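Local coordinates for protein fucose-specific lectin (Aleuria aurantia, PDB 6GKE) that binds L-fucose on glycoproteins, with strongest preference for alpha-1,6-linked core fucose, using sites set between neighbouring blades of a six-bladed beta-propeller, at residues R21-N31 against R35-G47. The protein carries 1 engineered substitution. Sequence-based numbering, arbitrary orientation. Where two conformers were deposited one is given.
Sequences RQQRVYFQDLN and REAQRGGDNPWTG. With FUC (alpha-L-fucopyranose), chain C.
Tyr26 and Glu36 run side by side on the sugar-binding face of two antiparallel strands, and Tyr26 OH donates to the anti lone pair of Glu36 OE2 at 2.7 Å. Glu36 CG stands anti to the backbone N (chi1 -173°), which lays it along Tyr26 CE1 and carries the carboxylate out to fucose. There OE1 takes the proton of fucose O3, while OE2 takes that of O4. Arg24 grips the same sugar: its NE donates to fucose O4 at 2.8 Å and its NH2 to O5 at 2.9 Å. Gln38 CG covers one face of the Arg24 guanidinium, whose plane stands nearly perpendicular to the carboxylate of Glu36. Trp97 NE1, from the next blade, is also hydrogen-bonded to fucose.

Second-shell bonds hold Arg24 and Glu36 in place. Arg24 NH1 bonds in its own plane to Gln22 OE1 and to the backbone O of Gln23, probably limiting rotation of the guanidinium, and Gln38 NE2 donates to Glu36 OE1 at 2.9 Å.

The other face of the same two strands is packed separately: Val25 CG1 lies on Ala37 CB and on Trp45 CZ3, and Arg35 CB sits over the Phe27 ring in a CH-pi contact. Arg35 NE then reaches Asp29 OD2 in a 2.8 Å salt bridge, the two flat groups 89° apart; Glu3 is a second acidic partner of this arginine. Paired backbone bonds at Gln23–Arg39, Val25–Ala37 and Phe27–Arg35 set the register. This is the central hairpin of a four-stranded propeller blade, supplying the Arg-Glu pair of an interblade fucose site.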
loop_
_atom_site.group_PDB
_atom_site.type_symbol
_atom_site.label_atom_id
_atom_site.label_comp_id
_atom_site.label_asym_id
_atom_site.label_seq_id
_atom_site.Cartn_x
_atom_site.Cartn_y
_atom_site.Cartn_z
ATOM N N ARG A 21 14.978 27.871 -5.622
ATOM C CA ARG A 21 14.702 27.013 -4.441
ATOM C C ARG A 21 14.934 25.525 -4.730
ATOM O O ARG A 21 14.246 24.935 -5.588
ATOM C CB ARG A 21 13.238 27.135 -4.024
ATOM C CG ARG A 21 12.824 26.197 -2.901
ATOM C CD ARG A 21 11.319 26.158 -2.856
ATOM N NE ARG A 21 10.823 25.342 -1.766
ATOM C CZ ARG A 21 9.554 24.988 -1.617
ATOM N NH1 ARG A 21 8.669 25.291 -2.551
ATOM N NH2 ARG A 21 9.179 24.352 -0.523
ATOM N N GLN A 22 15.789 24.888 -3.919
ATOM C CA GLN A 22 16.067 23.467 -4.076
ATOM C C GLN A 22 15.286 22.703 -3.007
ATOM O O GLN A 22 15.289 23.081 -1.839
ATOM C CB GLN A 22 17.561 23.197 -3.920
ATOM C CG GLN A 22 18.393 23.693 -5.093
ATOM C CD GLN A 22 18.181 22.902 -6.363
ATOM O OE1 GLN A 22 17.962 21.695 -6.339
ATOM N NE2 GLN A 22 18.264 23.568 -7.504
ATOM N N GLN A 23 14.623 21.625 -3.427
ATOM C CA GLN A 23 13.927 20.740 -2.513
ATOM C C GLN A 23 14.449 19.317 -2.699
ATOM O O GLN A 23 14.780 18.905 -3.817
ATOM C CB GLN A 23 12.421 20.720 -2.773
ATOM C CG GLN A 23 11.738 22.055 -2.555
ATOM C CD GLN A 23 10.258 21.906 -2.797
ATOM O OE1 GLN A 23 9.528 21.349 -1.974
ATOM N NE2 GLN A 23 9.809 22.400 -3.940
ATOM N N ARG A 24 14.466 18.556 -1.603
ATOM C CA ARG A 24 14.676 17.124 -1.671
ATOM C C ARG A 24 13.601 16.460 -0.815
ATOM O O ARG A 24 13.253 16.956 0.249
ATOM C CB ARG A 24 16.059 16.707 -1.160
ATOM C CG ARG A 24 17.237 17.413 -1.819
ATOM C CD ARG A 24 17.453 16.995 -3.260
ATOM N NE ARG A 24 18.610 17.640 -3.877
ATOM C CZ ARG A 24 18.593 18.811 -4.511
ATOM N NH1 ARG A 24 17.459 19.476 -4.674
ATOM N NH2 ARG A 24 19.721 19.319 -4.976
ATOM N N VAL A 25 13.091 15.328 -1.300
ATOM C CA VAL A 25 12.140 14.541 -0.540
ATOM C C VAL A 25 12.624 13.090 -0.544
ATOM O O VAL A 25 13.141 12.598 -1.545
ATOM C CB VAL A 25 10.697 14.724 -1.055
ATOM C CG1 VAL A 25 10.524 14.310 -2.498
ATOM C CG2 VAL A 25 9.678 14.035 -0.165
ATOM N N TYR A 26 12.467 12.448 0.621
ATOM C CA TYR A 26 12.939 11.104 0.907
ATOM C C TYR A 26 11.735 10.225 1.233
ATOM O O TYR A 26 10.830 10.631 1.970
ATOM C CB TYR A 26 13.944 11.104 2.070
ATOM C CG TYR A 26 15.111 11.995 1.755
ATOM C CD1 TYR A 26 16.133 11.562 0.928
ATOM C CD2 TYR A 26 15.122 13.317 2.164
ATOM C CE1 TYR A 26 17.151 12.411 0.533
ATOM C CE2 TYR A 26 16.132 14.180 1.780
ATOM C CZ TYR A 26 17.139 13.732 0.948
ATOM O OH TYR A 26 18.095 14.603 0.524
ATOM N N PHE A 27 11.751 9.012 0.676
ATOM C CA PHE A 27 10.692 8.047 0.872
ATOM C C PHE A 27 11.301 6.655 0.728
ATOM O O PHE A 27 12.417 6.510 0.236
ATOM C CB PHE A 27 9.561 8.271 -0.139
ATOM C CG PHE A 27 9.958 8.043 -1.579
ATOM C CD1 PHE A 27 10.505 9.061 -2.350
ATOM C CD2 PHE A 27 9.802 6.794 -2.163
ATOM C CE1 PHE A 27 10.875 8.830 -3.669
ATOM C CE2 PHE A 27 10.172 6.565 -3.479
ATOM C CZ PHE A 27 10.706 7.583 -4.228
ATOM N N GLN A 28 10.541 5.637 1.125
ATOM C CA GLN A 28 11.017 4.273 1.044
ATOM C C GLN A 28 10.347 3.555 -0.126
ATOM O O GLN A 28 9.164 3.754 -0.412
ATOM C CB GLN A 28 10.748 3.545 2.360
ATOM C CG GLN A 28 11.500 2.233 2.502
ATOM C CD GLN A 28 11.485 1.750 3.930
ATOM O OE1 GLN A 28 10.478 1.872 4.636
ATOM N NE2 GLN A 28 12.608 1.199 4.372
ATOM N N ASP A 29 11.129 2.690 -0.773
ATOM C CA ASP A 29 10.650 1.883 -1.881
ATOM C C ASP A 29 10.292 0.472 -1.386
ATOM O O ASP A 29 10.430 0.127 -0.208
ATOM C CB ASP A 29 11.638 1.898 -3.051
ATOM C CG ASP A 29 12.947 1.150 -2.852
ATOM O OD1 ASP A 29 12.999 0.254 -1.986
ATOM O OD2 ASP A 29 13.908 1.474 -3.589
ATOM N N LEU A 30 9.800 -0.351 -2.315
ATOM C CA LEU A 30 9.298 -1.691 -1.979
ATOM C C LEU A 30 10.412 -2.605 -1.458
ATOM O O LEU A 30 10.120 -3.579 -0.763
ATOM C CB LEU A 30 8.657 -2.329 -3.213
ATOM C CG LEU A 30 7.482 -1.566 -3.811
ATOM C CD1 LEU A 30 6.992 -2.268 -5.063
ATOM C CD2 LEU A 30 6.354 -1.417 -2.808
ATOM N N ASN A 31 11.662 -2.283 -1.808
ATOM C CA ASN A 31 12.835 -3.055 -1.419
ATOM C C ASN A 31 13.434 -2.570 -0.097
ATOM O O ASN A 31 14.456 -3.103 0.322
ATOM C CB ASN A 31 13.906 -3.008 -2.506
ATOM C CG ASN A 31 13.434 -3.642 -3.792
ATOM O OD1 ASN A 31 12.818 -4.702 -3.763
ATOM N ND2 ASN A 31 13.694 -2.992 -4.913
ATOM N N ARG A 35 14.908 6.431 -1.118
ATOM C CA ARG A 35 15.134 7.145 -2.355
ATOM C C ARG A 35 14.948 8.646 -2.149
ATOM O O ARG A 35 14.266 9.092 -1.226
ATOM C CB ARG A 35 14.156 6.676 -3.432
ATOM C CG ARG A 35 14.351 5.234 -3.864
ATOM C CD ARG A 35 13.405 4.896 -4.992
ATOM N NE ARG A 35 13.536 3.515 -5.411
ATOM C CZ ARG A 35 12.935 2.995 -6.470
ATOM N NH1 ARG A 35 12.212 3.770 -7.265
ATOM N NH2 ARG A 35 13.057 1.703 -6.718
ATOM N N GLU A 36 15.564 9.400 -3.060
ATOM C CA GLU A 36 15.493 10.847 -3.097
ATOM C C GLU A 36 14.865 11.297 -4.418
ATOM O O GLU A 36 15.216 10.779 -5.482
ATOM C CB GLU A 36 16.897 11.439 -2.995
ATOM C CG GLU A 36 16.941 12.953 -2.857
ATOM C CD GLU A 36 18.356 13.489 -2.977
ATOM O OE1 GLU A 36 18.928 13.349 -4.076
ATOM O OE2 GLU A 36 18.899 14.022 -1.974
ATOM N N ALA A 37 13.982 12.298 -4.332
ATOM C CA ALA A 37 13.536 13.089 -5.487
ATOM C C ALA A 37 13.977 14.536 -5.254
ATOM O O ALA A 37 14.126 14.971 -4.100
ATOM C CB ALA A 37 12.043 12.978 -5.693
ATOM N N GLN A 38 14.190 15.267 -6.353
ATOM C CA GLN A 38 14.762 16.612 -6.304
ATOM C C GLN A 38 13.904 17.579 -7.120
ATOM O O GLN A 38 13.355 17.212 -8.155
ATOM C CB GLN A 38 16.175 16.644 -6.892
ATOM C CG GLN A 38 17.086 15.524 -6.410
ATOM C CD GLN A 38 16.963 14.221 -7.166
ATOM O OE1 GLN A 38 16.482 14.155 -8.300
ATOM N NE2 GLN A 38 17.418 13.153 -6.534
ATOM N N ARG A 39 13.852 18.836 -6.671
ATOM C CA ARG A 39 13.248 19.893 -7.462
ATOM C C ARG A 39 14.101 21.154 -7.359
ATOM O O ARG A 39 14.551 21.527 -6.279
ATOM C CB ARG A 39 11.816 20.205 -7.024
ATOM C CG ARG A 39 11.025 20.923 -8.104
ATOM C CD ARG A 39 9.597 21.240 -7.723
ATOM N NE ARG A 39 8.880 21.704 -8.902
ATOM C CZ ARG A 39 7.567 21.892 -8.974
ATOM N NH1 ARG A 39 6.815 21.796 -7.891
ATOM N NH2 ARG A 39 7.006 22.177 -10.139
ATOM N N GLY A 40 14.287 21.809 -8.505
ATOM C CA GLY A 40 14.881 23.126 -8.567
ATOM C C GLY A 40 13.865 24.124 -9.092
ATOM O O GLY A 40 13.321 23.948 -10.182
ATOM N N GLY A 41 13.586 25.171 -8.309
ATOM C CA GLY A 41 12.567 26.153 -8.673
ATOM C C GLY A 41 11.233 25.474 -8.942
ATOM O O GLY A 41 10.806 24.613 -8.170
ATOM N N ASP A 42 10.578 25.852 -10.045
ATOM C CA ASP A 42 9.293 25.255 -10.426
ATOM C C ASP A 42 9.482 24.299 -11.612
ATOM O O ASP A 42 8.506 23.905 -12.242
ATOM C CB ASP A 42 8.238 26.329 -10.709
ATOM C CG ASP A 42 8.545 27.236 -11.889
ATOM O OD1 ASP A 42 9.571 27.006 -12.561
ATOM O OD2 ASP A 42 7.752 28.172 -12.124
ATOM N N ASN A 43 10.732 23.906 -11.888
ATOM C CA ASN A 43 11.030 22.900 -12.910
ATOM C C ASN A 43 10.437 21.565 -12.474
ATOM O O ASN A 43 10.215 21.339 -11.287
ATOM C CB ASN A 43 12.533 22.761 -13.152
ATOM C CG ASN A 43 13.143 24.008 -13.751
ATOM O OD1 ASN A 43 12.736 24.443 -14.824
ATOM N ND2 ASN A 43 14.106 24.596 -13.061
ATOM N N PRO A 44 10.151 20.627 -13.401
ATOM C CA PRO A 44 9.629 19.324 -12.998
ATOM C C PRO A 44 10.535 18.614 -11.982
ATOM O O PRO A 44 11.761 18.721 -12.045
ATOM C CB PRO A 44 9.564 18.538 -14.313
ATOM C CG PRO A 44 9.427 19.611 -15.370
ATOM C CD PRO A 44 10.277 20.756 -14.863
ATOM N N TRP A 45 9.904 17.898 -11.051
ATOM C CA TRP A 45 10.614 17.012 -10.145
ATOM C C TRP A 45 11.458 16.012 -10.946
ATOM O O TRP A 45 11.026 15.518 -11.992
ATOM C CB TRP A 45 9.633 16.261 -9.238
ATOM C CG TRP A 45 9.049 17.064 -8.120
ATOM C CD1 TRP A 45 7.859 17.733 -8.109
ATOM C CD2 TRP A 45 9.619 17.240 -6.814
ATOM N NE1 TRP A 45 7.661 18.327 -6.893
ATOM C CE2 TRP A 45 8.725 18.046 -6.079
ATOM C CE3 TRP A 45 10.790 16.789 -6.196
ATOM C CZ2 TRP A 45 8.982 18.428 -4.763
ATOM C CZ3 TRP A 45 11.038 17.158 -4.892
ATOM C CH2 TRP A 45 10.145 17.968 -4.189
ATOM N N THR A 46 12.640 15.695 -10.414
ATOM C CA THR A 46 13.494 14.637 -10.914
ATOM C C THR A 46 13.670 13.565 -9.832
ATOM O O THR A 46 13.276 13.742 -8.676
ATOM C CB THR A 46 14.852 15.196 -11.358
ATOM O OG1 THR A 46 15.488 15.841 -10.252
ATOM C CG2 THR A 46 14.727 16.182 -12.497
ATOM N N GLY A 47 14.279 12.445 -10.224
ATOM C CA GLY A 47 14.686 11.416 -9.291
ATOM C C GLY A 47 13.560 10.456 -8.946
ATOM O O GLY A 47 12.678 10.170 -9.760
HETATM C C1 FUC C . 22.141 16.622 -5.871
HETATM C C2 FUC C . 21.590 15.245 -5.560
HETATM C C3 FUC C . 22.174 14.712 -4.254
HETATM C C4 FUC C . 21.990 15.726 -3.136
HETATM C C5 FUC C . 22.605 17.055 -3.562
HETATM C C6 FUC C . 22.439 18.157 -2.526
HETATM O O1 FUC C . 23.513 16.463 -6.209
HETATM O O2 FUC C . 21.931 14.353 -6.628
HETATM O O3 FUC C . 21.590 13.444 -3.934
HETATM O O4 FUC C . 20.605 15.942 -2.847
HETATM O O5 FUC C . 21.967 17.495 -4.763
HETATM O O HOH W 1 11.828 23.662 -5.727
HETATM O O HOH W 2 7.217 21.854 -5.003
#